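Local atomic coordinates of putative decarboxylase involved in desferrioxamine biosynthesis (Erwinia amylovora, PDB entry 5O5C), a protein that probably decarboxylates lysine with the help of pyridoxal 5'-phosphate, as a step in making the siderophore desferrioxamine. Residues B[206-212]-B[261-267]; B[174-180]-B[294-298]; B[457-461]-B[500-505]; B[422-426]-B[437-441]. One frame throughout, in Å; residues are numbered along the deposited sequence.

Contacts 1 and 2 belong to the large cofactor-binding domain and touch each other: strands 262-269 and 294-299 are neighbours in one mixed sheet, and Val266 N lies 3.0 Å from Trp294 O. Contact 1 joins two strands of that sheet by backbone bonds, whereas contact 2 lays a helix on it through packing on two aromatic rings and a polar chain that ends at the cofactor; both are buried. Contacts 3 and 4, partly buried and with centres about 12 Å apart, build a separate layered unit away from the cofactor. There a hairpin carries a salt bridge on one face and packs its apolar face on two helices that meet by packing, without a hydrogen bond between the segments.

Contact 1: B[206-212]-B[261-267]; sequences KWRVFTS and LIPVAVV
Phe210, Arg208 and Ile262 give up the most surface where strands 207-212 and 262-267 run parallel. The Phe210 ring lies alongside Pro263, which meets it at the edge, in the ring plane, with Pro263 CB 3.5 Å from Phe210 CE1. With Phe210 CG anti to the carbonyl carbon (chi1 -57°), the ring is carried back along the strand toward that proline. Both backbone polar atoms of Phe210 are used: N donates to Ala265 O (2.7 Å) and O accepts from Val267 N. Arg208 does likewise, with Ile262 O and Val264 N. Its chain bends at chi2 (-67°) so that Leu261 CD2 sits over one face of the guanidinium, 3.9 Å from Arg208 NH2, while Arg208 NH1 bonds back to Trp207 O and Ala205 O. On the other face of the sheet Ile262 lies beside the indole of Trp207, its CB 4.0 Å from Trp207 CD1, and Val264 CG2 packs on Trp207 CB. Between Arg208 and Val209 the register slips by one residue, a beta bulge at Val264. Beyond the last direct bond, a water links Ser212 N to Val267 O. Helices 170-189 and 246-258 cover the two faces, the alpha/beta/alpha layering of fold-type I pyridoxal-phosphate enzymes.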
loop_
_atom_site.group_PDB
_atom_site.type_symbol
_atom_site.label_atom_id
_atom_site.label_comp_id
_atom_site.label_asym_id
_atom_site.label_seq_id
_atom_site.Cartn_x
_atom_site.Cartn_y
_atom_site.Cartn_z
ATOM N N LYS B 206 -7.807 3.572 -29.727
ATOM C CA LYS B 206 -9.083 4.266 -29.938
ATOM C C LYS B 206 -9.934 4.345 -28.680
ATOM O O LYS B 206 -10.838 5.166 -28.627
ATOM C CB LYS B 206 -9.860 3.611 -31.061
ATOM C CG LYS B 206 -9.129 3.538 -32.395
ATOM C CD LYS B 206 -9.910 2.638 -33.350
ATOM C CE LYS B 206 -9.627 2.912 -34.814
ATOM N NZ LYS B 206 -10.442 1.981 -35.663
ATOM N N TRP B 207 -9.632 3.523 -27.660
ATOM C CA TRP B 207 -10.520 3.382 -26.508
ATOM C C TRP B 207 -10.577 4.677 -25.724
ATOM O O TRP B 207 -9.598 5.361 -25.565
ATOM C CB TRP B 207 -10.099 2.202 -25.602
ATOM C CG TRP B 207 -10.107 0.863 -26.298
ATOM C CD1 TRP B 207 -10.703 0.573 -27.481
ATOM C CD2 TRP B 207 -9.525 -0.349 -25.841
ATOM N NE1 TRP B 207 -10.481 -0.721 -27.825
ATOM C CE2 TRP B 207 -9.763 -1.323 -26.834
ATOM C CE3 TRP B 207 -8.804 -0.716 -24.698
ATOM C CZ2 TRP B 207 -9.313 -2.627 -26.723
ATOM C CZ3 TRP B 207 -8.362 -2.004 -24.580
ATOM C CH2 TRP B 207 -8.635 -2.965 -25.589
ATOM N N ARG B 208 -11.756 5.031 -25.256
ATOM C CA ARG B 208 -11.925 6.268 -24.525
ATOM C C ARG B 208 -12.671 6.036 -23.241
ATOM O O ARG B 208 -13.639 5.310 -23.218
ATOM C CB ARG B 208 -12.617 7.333 -25.390
ATOM C CG ARG B 208 -11.719 7.862 -26.516
ATOM C CD ARG B 208 -10.519 8.664 -26.001
ATOM N NE ARG B 208 -9.648 9.193 -27.056
ATOM C CZ ARG B 208 -8.644 8.533 -27.648
ATOM N NH1 ARG B 208 -8.350 7.267 -27.345
ATOM N NH2 ARG B 208 -7.931 9.142 -28.577
ATOM N N VAL B 209 -12.205 6.708 -22.198
ATOM C CA VAL B 209 -12.852 6.743 -20.871
ATOM C C VAL B 209 -13.371 8.139 -20.588
ATOM O O VAL B 209 -12.715 9.116 -20.877
ATOM C CB VAL B 209 -11.877 6.331 -19.761
ATOM C CG1 VAL B 209 -12.454 6.546 -18.368
ATOM C CG2 VAL B 209 -11.443 4.870 -19.987
ATOM N N PHE B 210 -14.547 8.226 -19.992
ATOM C CA PHE B 210 -15.168 9.517 -19.724
ATOM C C PHE B 210 -15.167 9.763 -18.227
ATOM O O PHE B 210 -15.572 8.899 -17.445
ATOM C CB PHE B 210 -16.595 9.569 -20.264
ATOM C CG PHE B 210 -16.690 9.282 -21.716
ATOM C CD1 PHE B 210 -16.803 7.979 -22.155
ATOM C CD2 PHE B 210 -16.650 10.302 -22.653
ATOM C CE1 PHE B 210 -16.860 7.690 -23.497
ATOM C CE2 PHE B 210 -16.728 10.017 -24.006
ATOM C CZ PHE B 210 -16.840 8.704 -24.430
ATOM N N THR B 211 -14.734 10.958 -17.844
ATOM C CA THR B 211 -14.809 11.401 -16.457
ATOM C C THR B 211 -15.116 12.857 -16.382
ATOM O O THR B 211 -14.857 13.603 -17.323
ATOM C CB THR B 211 -13.482 11.267 -15.678
ATOM O OG1 THR B 211 -12.417 11.905 -16.378
ATOM C CG2 THR B 211 -13.145 9.905 -15.465
ATOM N N SER B 212 -15.620 13.267 -15.230
ATOM C CA SER B 212 -15.834 14.683 -14.940
ATOM C C SER B 212 -14.483 15.412 -14.867
ATOM O O SER B 212 -13.494 14.877 -14.369
ATOM C CB SER B 212 -16.595 14.836 -13.607
ATOM O OG SER B 212 -16.966 16.176 -13.357
ATOM N N LEU B 261 -13.715 6.664 -32.693
ATOM C CA LEU B 261 -13.185 6.274 -31.394
ATOM C C LEU B 261 -14.250 5.440 -30.662
ATOM O O LEU B 261 -15.465 5.469 -30.991
ATOM C CB LEU B 261 -12.811 7.515 -30.586
ATOM C CG LEU B 261 -11.885 8.568 -31.189
ATOM C CD1 LEU B 261 -11.920 9.788 -30.311
ATOM C CD2 LEU B 261 -10.456 8.047 -31.342
ATOM N N ILE B 262 -13.788 4.692 -29.665
ATOM C CA ILE B 262 -14.568 3.619 -29.078
ATOM C C ILE B 262 -14.797 3.947 -27.590
ATOM O O ILE B 262 -13.845 4.001 -26.833
ATOM C CB ILE B 262 -13.851 2.258 -29.261
ATOM C CG1 ILE B 262 -13.697 1.917 -30.753
ATOM C CG2 ILE B 262 -14.621 1.159 -28.565
ATOM C CD1 ILE B 262 -12.964 0.613 -31.042
ATOM N N PRO B 263 -16.053 4.171 -27.178
ATOM C CA PRO B 263 -16.286 4.450 -25.771
ATOM C C PRO B 263 -16.295 3.151 -25.002
ATOM O O PRO B 263 -16.983 2.193 -25.379
ATOM C CB PRO B 263 -17.662 5.134 -25.750
ATOM C CG PRO B 263 -18.268 4.864 -27.093
ATOM C CD PRO B 263 -17.303 4.129 -27.942
ATOM N N VAL B 264 -15.520 3.132 -23.931
ATOM C CA VAL B 264 -15.232 1.903 -23.181
ATOM C C VAL B 264 -15.712 1.998 -21.717
ATOM O O VAL B 264 -16.151 0.991 -21.119
ATOM C CB VAL B 264 -13.699 1.615 -23.345
ATOM C CG1 VAL B 264 -13.172 0.584 -22.384
ATOM C CG2 VAL B 264 -13.411 1.179 -24.764
ATOM N N ALA B 265 -15.616 3.188 -21.127
ATOM C CA ALA B 265 -15.956 3.375 -19.740
ATOM C C ALA B 265 -16.232 4.808 -19.307
ATOM O O ALA B 265 -15.663 5.823 -19.835
ATOM C CB ALA B 265 -14.860 2.767 -18.877
ATOM N N VAL B 266 -17.053 4.879 -18.277
ATOM C CA VAL B 266 -17.322 6.109 -17.559
ATOM C C VAL B 266 -16.931 6.037 -16.062
ATOM O O VAL B 266 -17.364 5.168 -15.334
ATOM C CB VAL B 266 -18.816 6.516 -17.626
ATOM C CG1 VAL B 266 -19.001 7.841 -16.917
ATOM C CG2 VAL B 266 -19.299 6.646 -19.065
ATOM N N VAL B 267 -16.139 7.000 -15.605
ATOM C CA VAL B 267 -15.947 7.168 -14.186
ATOM C C VAL B 267 -16.883 8.222 -13.665
ATOM O O VAL B 267 -16.802 9.390 -14.066
ATOM C CB VAL B 267 -14.500 7.489 -13.810
ATOM C CG1 VAL B 267 -14.394 7.845 -12.336
ATOM C CG2 VAL B 267 -13.597 6.340 -14.205
HETATM O O HOH W 1 -16.328 11.671 -12.582
#

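Contact 2: B[174-180]-B[294-298]; sequences NLMAMLL and WMHVD. With PLP (pyridoxal-5'-phosphate), chain H.
His296 holds CG anti to its own backbone nitrogen (chi1 170°), which lifts the imidazole off strand 294-298 toward helix 174-180, while Asn174 turns its amide down from the helix with CG beside the backbone N (chi1 -76°). The helix runs antiparallel to the strand across the central sheet of a fold-type I pyridoxal-phosphate enzyme, with its Asn174 end near the cofactor's pyridine nitrogen. Asn174 spans two groups of the strand. Its OD1 accepts a bond from His296 NE2 (2.9 Å), whose N-H arrives above the carbonyl plane, with amide and ring almost perpendicular. Its ND2 donates to Asp298 OD2 (3.0 Å), meeting that oxygen from above the carboxylate plane. Ala177 CB sits over the centre of one imidazole face, a CH-pi contact 3.4 Å from the ring centroid, and bonds from both ring nitrogens, NE2 to Asn174 and ND1 to Ser323 OG, fix the ring's rotation. The Trp294 indole lies under the helix, with Leu180 CB 3.7 Å from Trp294 CH2, and its NE1 shares the Ser323 hydroxyl. Asn174, itself in the cofactor pocket and held from behind by His296, thus helps position Asp298, whose OD1 takes the backbone N-H of Ala300. These bonds probably hold the carboxylate beside the cofactor, where, as in fold-type I relatives, it would help keep the pyridine nitrogen protonated; Asp298 OD2 stands 2.8 Å from PLP N1.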
loop_
_atom_site.group_PDB
_atom_site.type_symbol
_atom_site.label_atom_id
_atom_site.label_comp_id
_atom_site.label_asym_id
_atom_site.label_seq_id
_atom_site.Cartn_x
_atom_site.Cartn_y
_atom_site.Cartn_z
ATOM N N ASN B 174 -8.603 2.718 -8.025
ATOM C CA ASN B 174 -8.908 3.340 -9.325
ATOM C C ASN B 174 -8.073 2.742 -10.420
ATOM O O ASN B 174 -8.561 2.584 -11.523
ATOM C CB ASN B 174 -8.788 4.860 -9.332
ATOM C CG ASN B 174 -9.957 5.555 -8.647
ATOM O OD1 ASN B 174 -11.017 4.952 -8.424
ATOM N ND2 ASN B 174 -9.785 6.831 -8.341
ATOM N N LEU B 175 -6.835 2.354 -10.116
ATOM C CA LEU B 175 -6.035 1.646 -11.119
ATOM C C LEU B 175 -6.685 0.307 -11.463
ATOM O O LEU B 175 -6.824 -0.029 -12.669
ATOM C CB LEU B 175 -4.602 1.459 -10.679
ATOM C CG LEU B 175 -3.717 0.557 -11.545
ATOM C CD1 LEU B 175 -3.690 1.056 -12.963
ATOM C CD2 LEU B 175 -2.320 0.522 -10.941
ATOM N N MET B 176 -7.152 -0.402 -10.439
ATOM C CA MET B 176 -7.699 -1.736 -10.670
ATOM C C MET B 176 -8.967 -1.597 -11.483
ATOM O O MET B 176 -9.202 -2.412 -12.386
ATOM C CB MET B 176 -7.992 -2.485 -9.363
ATOM C CG MET B 176 -6.793 -2.864 -8.543
ATOM S SD MET B 176 -7.427 -3.767 -7.122
ATOM C CE MET B 176 -5.964 -4.114 -6.154
ATOM N N ALA B 177 -9.737 -0.536 -11.209
ATOM C CA ALA B 177 -10.976 -0.237 -11.967
ATOM C C ALA B 177 -10.769 0.003 -13.467
ATOM O O ALA B 177 -11.512 -0.570 -14.319
ATOM C CB ALA B 177 -11.765 0.910 -11.350
ATOM N N MET B 178 -9.762 0.803 -13.816
ATOM C CA MET B 178 -9.501 1.042 -15.219
ATOM C C MET B 178 -8.818 -0.191 -15.868
ATOM O O MET B 178 -8.977 -0.429 -17.060
ATOM C CB MET B 178 -8.680 2.309 -15.405
ATOM C CG MET B 178 -9.327 3.576 -14.844
ATOM S SD MET B 178 -10.982 3.874 -15.490
ATOM C CE MET B 178 -10.749 4.063 -17.173
ATOM N N LEU B 179 -8.112 -0.990 -15.062
ATOM C CA LEU B 179 -7.464 -2.173 -15.536
ATOM C C LEU B 179 -8.540 -3.208 -15.974
ATOM O O LEU B 179 -8.496 -3.708 -17.107
ATOM C CB LEU B 179 -6.524 -2.732 -14.490
ATOM C CG LEU B 179 -5.835 -4.091 -14.719
ATOM C CD1 LEU B 179 -5.050 -4.237 -16.001
ATOM C CD2 LEU B 179 -4.944 -4.329 -13.504
ATOM N N LEU B 180 -9.487 -3.462 -15.074
ATOM C CA LEU B 180 -10.604 -4.328 -15.337
ATOM C C LEU B 180 -11.445 -3.802 -16.496
ATOM O O LEU B 180 -11.787 -4.574 -17.359
ATOM C CB LEU B 180 -11.468 -4.567 -14.106
ATOM C CG LEU B 180 -11.031 -5.722 -13.222
ATOM C CD1 LEU B 180 -9.592 -5.574 -12.797
ATOM C CD2 LEU B 180 -11.889 -5.886 -11.982
ATOM N N TRP B 294 -18.322 0.165 -19.110
ATOM C CA TRP B 294 -18.058 -0.169 -17.733
ATOM C C TRP B 294 -18.417 1.087 -16.930
ATOM O O TRP B 294 -18.010 2.179 -17.316
ATOM C CB TRP B 294 -16.575 -0.513 -17.548
ATOM C CG TRP B 294 -16.167 -0.891 -16.164
ATOM C CD1 TRP B 294 -16.025 -0.064 -15.063
ATOM C CD2 TRP B 294 -15.882 -2.198 -15.709
ATOM N NE1 TRP B 294 -15.644 -0.804 -13.958
ATOM C CE2 TRP B 294 -15.536 -2.108 -14.336
ATOM C CE3 TRP B 294 -15.841 -3.438 -16.338
ATOM C CZ2 TRP B 294 -15.154 -3.215 -13.592
ATOM C CZ3 TRP B 294 -15.493 -4.497 -15.621
ATOM C CH2 TRP B 294 -15.155 -4.396 -14.240
ATOM N N MET B 295 -19.189 0.916 -15.860
ATOM C CA MET B 295 -19.419 1.981 -14.900
ATOM C C MET B 295 -18.585 1.774 -13.653
ATOM O O MET B 295 -18.728 0.783 -12.904
ATOM C CB MET B 295 -20.878 2.125 -14.519
ATOM C CG MET B 295 -21.218 3.492 -13.950
ATOM S SD MET B 295 -22.806 3.467 -13.107
ATOM C CE MET B 295 -22.857 5.091 -12.376
ATOM N N HIS B 296 -17.698 2.724 -13.428
ATOM C CA HIS B 296 -16.945 2.728 -12.211
ATOM C C HIS B 296 -17.412 3.882 -11.335
ATOM O O HIS B 296 -17.479 5.035 -11.776
ATOM C CB HIS B 296 -15.475 2.837 -12.518
ATOM C CG HIS B 296 -14.654 3.092 -11.313
ATOM N ND1 HIS B 296 -14.649 2.223 -10.251
ATOM C CD2 HIS B 296 -13.849 4.127 -10.971
ATOM C CE1 HIS B 296 -13.809 2.665 -9.348
ATOM N NE2 HIS B 296 -13.350 3.847 -9.729
ATOM N N VAL B 297 -17.787 3.574 -10.104
ATOM C CA VAL B 297 -18.109 4.641 -9.150
ATOM C C VAL B 297 -16.909 4.909 -8.262
ATOM O O VAL B 297 -16.469 4.009 -7.551
ATOM C CB VAL B 297 -19.378 4.311 -8.360
ATOM C CG1 VAL B 297 -19.580 5.248 -7.188
ATOM C CG2 VAL B 297 -20.543 4.429 -9.293
ATOM N N ASP B 298 -16.334 6.107 -8.350
ATOM C CA ASP B 298 -15.269 6.530 -7.418
ATOM C C ASP B 298 -15.923 7.131 -6.195
ATOM O O ASP B 298 -16.385 8.261 -6.220
ATOM C CB ASP B 298 -14.272 7.448 -8.091
ATOM C CG ASP B 298 -13.103 7.825 -7.214
ATOM O OD1 ASP B 298 -13.085 7.555 -6.000
ATOM O OD2 ASP B 298 -12.193 8.448 -7.724
HETATM N N1 PLP H . -10.739 9.309 -5.527
HETATM C C2 PLP H . -11.254 10.373 -4.877
HETATM C C2A PLP H . -12.662 10.819 -5.138
HETATM C C3 PLP H . -10.415 11.076 -3.895
HETATM O O3 PLP H . -10.881 12.166 -3.201
HETATM C C4 PLP H . -9.049 10.533 -3.699
HETATM C C4A PLP H . -8.086 11.196 -2.793
HETATM C C5 PLP H . -8.607 9.370 -4.470
HETATM C C6 PLP H . -9.493 8.828 -5.380
HETATM C C5A PLP H . -7.208 8.827 -4.280
HETATM O O4P PLP H . -7.252 8.219 -2.979
HETATM P P PLP H . -5.999 7.663 -2.125
HETATM O O1P PLP H . -5.289 8.893 -1.659
HETATM O O2P PLP H . -6.643 6.953 -0.962
HETATM O O3P PLP H . -5.141 6.779 -2.960
#

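Contact 3: B[457-461]-B[500-505]; sequences IRKAV and LIVHYG
The Tyr504 ring takes Ala460 CB over one face, toward the rim, in a CH-pi contact 3.8 Å from the ring centroid; on the opposite face His503 ND1 stands near the rim. Val461 adds a methyl that comes at the ring obliquely, its CG2 3.7 Å from Tyr504 CD2. Tyr504 CG stands anti to the carbonyl carbon (chi1 -67°), and the ring accordingly lies along helix 457-461, against Ala460 and Val461. One turn before Val461, Ile457 reaches across. Its extended branch (chi2 167°) places CD1 3.5 Å from Gly505 CA, tighter than usual packing, and 3.6 Å from Ile501 O. Gly505 has no side chain, and Ile457 CD1 lies directly on its backbone. The CG2 branch of Ile457 turns instead to Ile501 CG2, at 4.1 Å, and Val461 CG1 closes the row on Leu500 CD2. No hydrogen bond joins the two segments. Their axes approach to 9.1 Å and cross at 115°. Beneath, Ile457 and Ile501 continue onto Leu480 of strand 477-483, so both helices rest on the same antiparallel sheet. This is the two-layer alpha/beta sandwich typical of the small C-terminal domain of group II decarboxylases.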
loop_
_atom_site.group_PDB
_atom_site.type_symbol
_atom_site.label_atom_id
_atom_site.label_comp_id
_atom_site.label_asym_id
_atom_site.label_seq_id
_atom_site.Cartn_x
_atom_site.Cartn_y
_atom_site.Cartn_z
ATOM N N ILE B 457 -3.590 34.332 1.534
ATOM C CA ILE B 457 -4.330 34.047 2.745
ATOM C C ILE B 457 -4.028 32.642 3.237
ATOM O O ILE B 457 -3.757 32.429 4.400
ATOM C CB ILE B 457 -5.847 34.177 2.560
ATOM C CG1 ILE B 457 -6.268 35.662 2.479
ATOM C CG2 ILE B 457 -6.559 33.493 3.691
ATOM C CD1 ILE B 457 -7.666 35.844 1.993
ATOM N N ARG B 458 -4.099 31.651 2.369
ATOM C CA ARG B 458 -3.815 30.265 2.832
ATOM C C ARG B 458 -2.408 30.102 3.413
ATOM O O ARG B 458 -2.194 29.415 4.454
ATOM C CB ARG B 458 -4.065 29.309 1.685
ATOM C CG ARG B 458 -3.403 27.943 1.769
ATOM C CD ARG B 458 -3.862 27.189 0.532
ATOM N NE ARG B 458 -3.181 25.919 0.265
ATOM C CZ ARG B 458 -3.267 24.845 1.029
ATOM N NH1 ARG B 458 -3.917 24.918 2.163
ATOM N NH2 ARG B 458 -2.676 23.711 0.689
ATOM N N LYS B 459 -1.437 30.721 2.741
ATOM C CA LYS B 459 -0.046 30.657 3.201
ATOM C C LYS B 459 0.054 31.347 4.563
ATOM O O LYS B 459 0.601 30.798 5.499
ATOM C CB LYS B 459 0.917 31.213 2.122
ATOM C CG LYS B 459 1.216 30.173 1.034
ATOM C CD LYS B 459 2.546 30.408 0.316
ATOM C CE LYS B 459 2.495 31.606 -0.626
ATOM N NZ LYS B 459 3.362 31.410 -1.825
ATOM N N ALA B 460 -0.591 32.500 4.731
ATOM C CA ALA B 460 -0.546 33.139 6.041
ATOM C C ALA B 460 -1.220 32.230 7.078
ATOM O O ALA B 460 -0.642 31.964 8.128
ATOM C CB ALA B 460 -1.207 34.495 5.994
ATOM N N VAL B 461 -2.411 31.714 6.785
ATOM C CA VAL B 461 -3.134 30.918 7.797
ATOM C C VAL B 461 -2.231 29.759 8.241
ATOM O O VAL B 461 -2.093 29.493 9.443
ATOM C CB VAL B 461 -4.496 30.396 7.273
ATOM C CG1 VAL B 461 -5.084 29.350 8.219
ATOM C CG2 VAL B 461 -5.485 31.527 7.131
ATOM N N LEU B 500 -9.916 34.526 10.715
ATOM C CA LEU B 500 -8.535 34.402 10.285
ATOM C C LEU B 500 -8.364 34.597 8.776
ATOM O O LEU B 500 -7.526 35.364 8.316
ATOM C CB LEU B 500 -8.027 33.016 10.698
ATOM C CG LEU B 500 -6.560 32.868 11.012
ATOM C CD1 LEU B 500 -6.147 33.841 12.100
ATOM C CD2 LEU B 500 -6.311 31.423 11.437
ATOM N N ILE B 501 -9.186 33.918 8.011
ATOM C CA ILE B 501 -9.202 34.105 6.574
ATOM C C ILE B 501 -9.412 35.581 6.206
ATOM O O ILE B 501 -8.632 36.123 5.414
ATOM C CB ILE B 501 -10.266 33.229 5.941
ATOM C CG1 ILE B 501 -9.816 31.757 5.977
ATOM C CG2 ILE B 501 -10.556 33.591 4.503
ATOM C CD1 ILE B 501 -10.985 30.838 5.786
ATOM N N VAL B 502 -10.441 36.216 6.776
ATOM C CA VAL B 502 -10.711 37.642 6.482
ATOM C C VAL B 502 -9.688 38.600 7.137
ATOM O O VAL B 502 -9.363 39.612 6.546
ATOM C CB VAL B 502 -12.183 38.081 6.764
ATOM C CG1 VAL B 502 -13.193 37.219 6.032
ATOM C CG2 VAL B 502 -12.491 38.085 8.235
ATOM N N HIS B 503 -9.138 38.278 8.312
ATOM C CA HIS B 503 -8.020 39.049 8.849
ATOM C C HIS B 503 -6.858 39.088 7.842
ATOM O O HIS B 503 -6.481 40.144 7.360
ATOM C CB HIS B 503 -7.558 38.524 10.232
ATOM C CG HIS B 503 -6.383 39.271 10.789
ATOM N ND1 HIS B 503 -5.211 38.649 11.161
ATOM C CD2 HIS B 503 -6.179 40.591 10.978
ATOM C CE1 HIS B 503 -4.346 39.556 11.581
ATOM N NE2 HIS B 503 -4.901 40.743 11.457
ATOM N N TYR B 504 -6.359 37.923 7.438
ATOM C CA TYR B 504 -5.220 37.891 6.495
ATOM C C TYR B 504 -5.555 38.491 5.105
ATOM O O TYR B 504 -4.684 39.054 4.455
ATOM C CB TYR B 504 -4.630 36.488 6.381
ATOM C CG TYR B 504 -3.978 36.044 7.660
ATOM C CD1 TYR B 504 -2.950 36.782 8.238
ATOM C CD2 TYR B 504 -4.388 34.894 8.304
ATOM C CE1 TYR B 504 -2.341 36.378 9.399
ATOM C CE2 TYR B 504 -3.782 34.484 9.476
ATOM C CZ TYR B 504 -2.767 35.220 10.020
ATOM O OH TYR B 504 -2.200 34.794 11.203
ATOM N N GLY B 505 -6.807 38.367 4.681
ATOM C CA GLY B 505 -7.268 38.951 3.450
ATOM C C GLY B 505 -7.249 40.458 3.557
ATOM O O GLY B 505 -6.610 41.142 2.732
#

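Contact 4: B[422-426]-B[437-441]; sequences PAIEV and FRYVP
Glu425 OE1 is gripped by two N-H groups of Arg438, NE at 3.3 Å and NH2 at 3.4 Å, two weak bonds within a salt bridge. The carboxylate oxygen lies in the guanidinium plane at its edge, though the two flat groups are turned 81° against each other. The side chains run side by side off one face of the hairpin: Glu425 CG is anti to the backbone N (chi1 -172°), and Arg438 stretches straight from CG to NE. Val440 CG2 also presses on OE1, at 3.2 Å, and OE2 makes a weak bond to Tyr479 OH. Beneath the ion pair, Glu425 and Arg438 form a hydrogen-bonded antiparallel pair, Arg438 N to Glu425 O being 2.8 Å, and Val440 N extends the pairing to Ala423 O. The other face is apolar. Ile424 CG2 approaches the Phe437 ring obliquely, 3.8 Å from Phe437 CD2, and just before the strand Ala423 CB nears Tyr439 CE1 at 3.5 Å. Phe437 and Tyr439 pack on the helices through Ile501 and Ile457. The hairpin is thus two-faced: its charged side, partly open to solvent, would gain only modestly from so loose an ion pair, and backbone bonds and buried rings probably do most to hold the strands.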
loop_
_atom_site.group_PDB
_atom_site.type_symbol
_atom_site.label_atom_id
_atom_site.label_comp_id
_atom_site.label_asym_id
_atom_site.label_seq_id
_atom_site.Cartn_x
_atom_site.Cartn_y
_atom_site.Cartn_z
ATOM N N PRO B 422 -20.225 39.263 3.550
ATOM C CA PRO B 422 -20.189 40.049 2.263
ATOM C C PRO B 422 -18.867 39.977 1.515
ATOM O O PRO B 422 -18.832 40.061 0.267
ATOM C CB PRO B 422 -20.410 41.505 2.721
ATOM C CG PRO B 422 -20.978 41.401 4.107
ATOM C CD PRO B 422 -20.347 40.177 4.698
ATOM N N ALA B 423 -17.779 39.859 2.276
ATOM C CA ALA B 423 -16.445 39.631 1.711
ATOM C C ALA B 423 -16.154 38.184 1.237
ATOM O O ALA B 423 -15.210 37.976 0.487
ATOM C CB ALA B 423 -15.381 40.088 2.708
ATOM N N ILE B 424 -16.944 37.201 1.648
ATOM C CA ILE B 424 -16.759 35.804 1.185
ATOM C C ILE B 424 -17.693 35.438 0.060
ATOM O O ILE B 424 -18.892 35.564 0.182
ATOM C CB ILE B 424 -16.967 34.779 2.310
ATOM C CG1 ILE B 424 -16.027 35.069 3.484
ATOM C CG2 ILE B 424 -16.801 33.325 1.785
ATOM C CD1 ILE B 424 -14.572 34.850 3.204
ATOM N N GLU B 425 -17.107 35.004 -1.046
ATOM C CA GLU B 425 -17.833 34.409 -2.158
ATOM C C GLU B 425 -17.810 32.855 -2.074
ATOM O O GLU B 425 -16.726 32.266 -2.132
ATOM C CB GLU B 425 -17.157 34.843 -3.434
ATOM C CG GLU B 425 -17.913 34.458 -4.679
ATOM C CD GLU B 425 -17.016 34.501 -5.878
ATOM O OE1 GLU B 425 -16.328 35.535 -6.053
ATOM O OE2 GLU B 425 -16.976 33.495 -6.613
ATOM N N VAL B 426 -18.989 32.233 -1.980
ATOM C CA VAL B 426 -19.145 30.754 -1.922
ATOM C C VAL B 426 -19.710 30.272 -3.249
ATOM O O VAL B 426 -20.446 30.996 -3.874
ATOM C CB VAL B 426 -20.036 30.278 -0.755
ATOM C CG1 VAL B 426 -19.507 30.754 0.568
ATOM C CG2 VAL B 426 -21.473 30.728 -0.902
ATOM N N PHE B 437 -14.716 28.338 -1.530
ATOM C CA PHE B 437 -15.024 29.730 -1.420
ATOM C C PHE B 437 -13.774 30.567 -1.642
ATOM O O PHE B 437 -12.666 30.020 -1.677
ATOM C CB PHE B 437 -15.611 30.007 -0.029
ATOM C CG PHE B 437 -14.667 29.745 1.111
ATOM C CD1 PHE B 437 -14.508 28.457 1.636
ATOM C CD2 PHE B 437 -13.972 30.804 1.712
ATOM C CE1 PHE B 437 -13.654 28.232 2.705
ATOM C CE2 PHE B 437 -13.109 30.581 2.774
ATOM C CZ PHE B 437 -12.940 29.290 3.271
ATOM N N ARG B 438 -13.955 31.878 -1.805
ATOM C CA ARG B 438 -12.823 32.796 -1.817
ATOM C C ARG B 438 -13.127 34.162 -1.237
ATOM O O ARG B 438 -14.267 34.599 -1.159
ATOM C CB ARG B 438 -12.196 32.953 -3.191
ATOM C CG ARG B 438 -13.070 33.583 -4.238
ATOM C CD ARG B 438 -12.321 33.850 -5.539
ATOM N NE ARG B 438 -13.178 34.601 -6.428
ATOM C CZ ARG B 438 -12.953 34.889 -7.704
ATOM N NH1 ARG B 438 -11.856 34.497 -8.326
ATOM N NH2 ARG B 438 -13.874 35.592 -8.361
ATOM N N TYR B 439 -12.052 34.824 -0.859
ATOM C CA TYR B 439 -12.116 36.153 -0.384
ATOM C C TYR B 439 -12.092 37.115 -1.572
ATOM O O TYR B 439 -11.137 37.186 -2.304
ATOM C CB TYR B 439 -10.976 36.395 0.588
ATOM C CG TYR B 439 -10.996 37.766 1.205
ATOM C CD1 TYR B 439 -11.939 38.101 2.174
ATOM C CD2 TYR B 439 -10.078 38.735 0.805
ATOM C CE1 TYR B 439 -11.977 39.366 2.722
ATOM C CE2 TYR B 439 -10.101 39.997 1.342
ATOM C CZ TYR B 439 -11.056 40.304 2.314
ATOM O OH TYR B 439 -11.065 41.556 2.861
ATOM N N VAL B 440 -13.143 37.903 -1.691
ATOM C CA VAL B 440 -13.270 38.920 -2.738
ATOM C C VAL B 440 -13.394 40.240 -1.994
ATOM O O VAL B 440 -14.397 40.496 -1.394
ATOM C CB VAL B 440 -14.470 38.567 -3.663
ATOM C CG1 VAL B 440 -14.611 39.547 -4.830
ATOM C CG2 VAL B 440 -14.276 37.186 -4.250
ATOM N N PRO B 441 -12.325 41.069 -1.959
ATOM C CA PRO B 441 -12.430 42.344 -1.242
ATOM C C PRO B 441 -13.187 43.405 -2.040
ATOM O O PRO B 441 -13.475 43.199 -3.221
ATOM C CB PRO B 441 -10.981 42.749 -1.047
ATOM C CG PRO B 441 -10.271 42.159 -2.195
ATOM C CD PRO B 441 -10.985 40.886 -2.547
#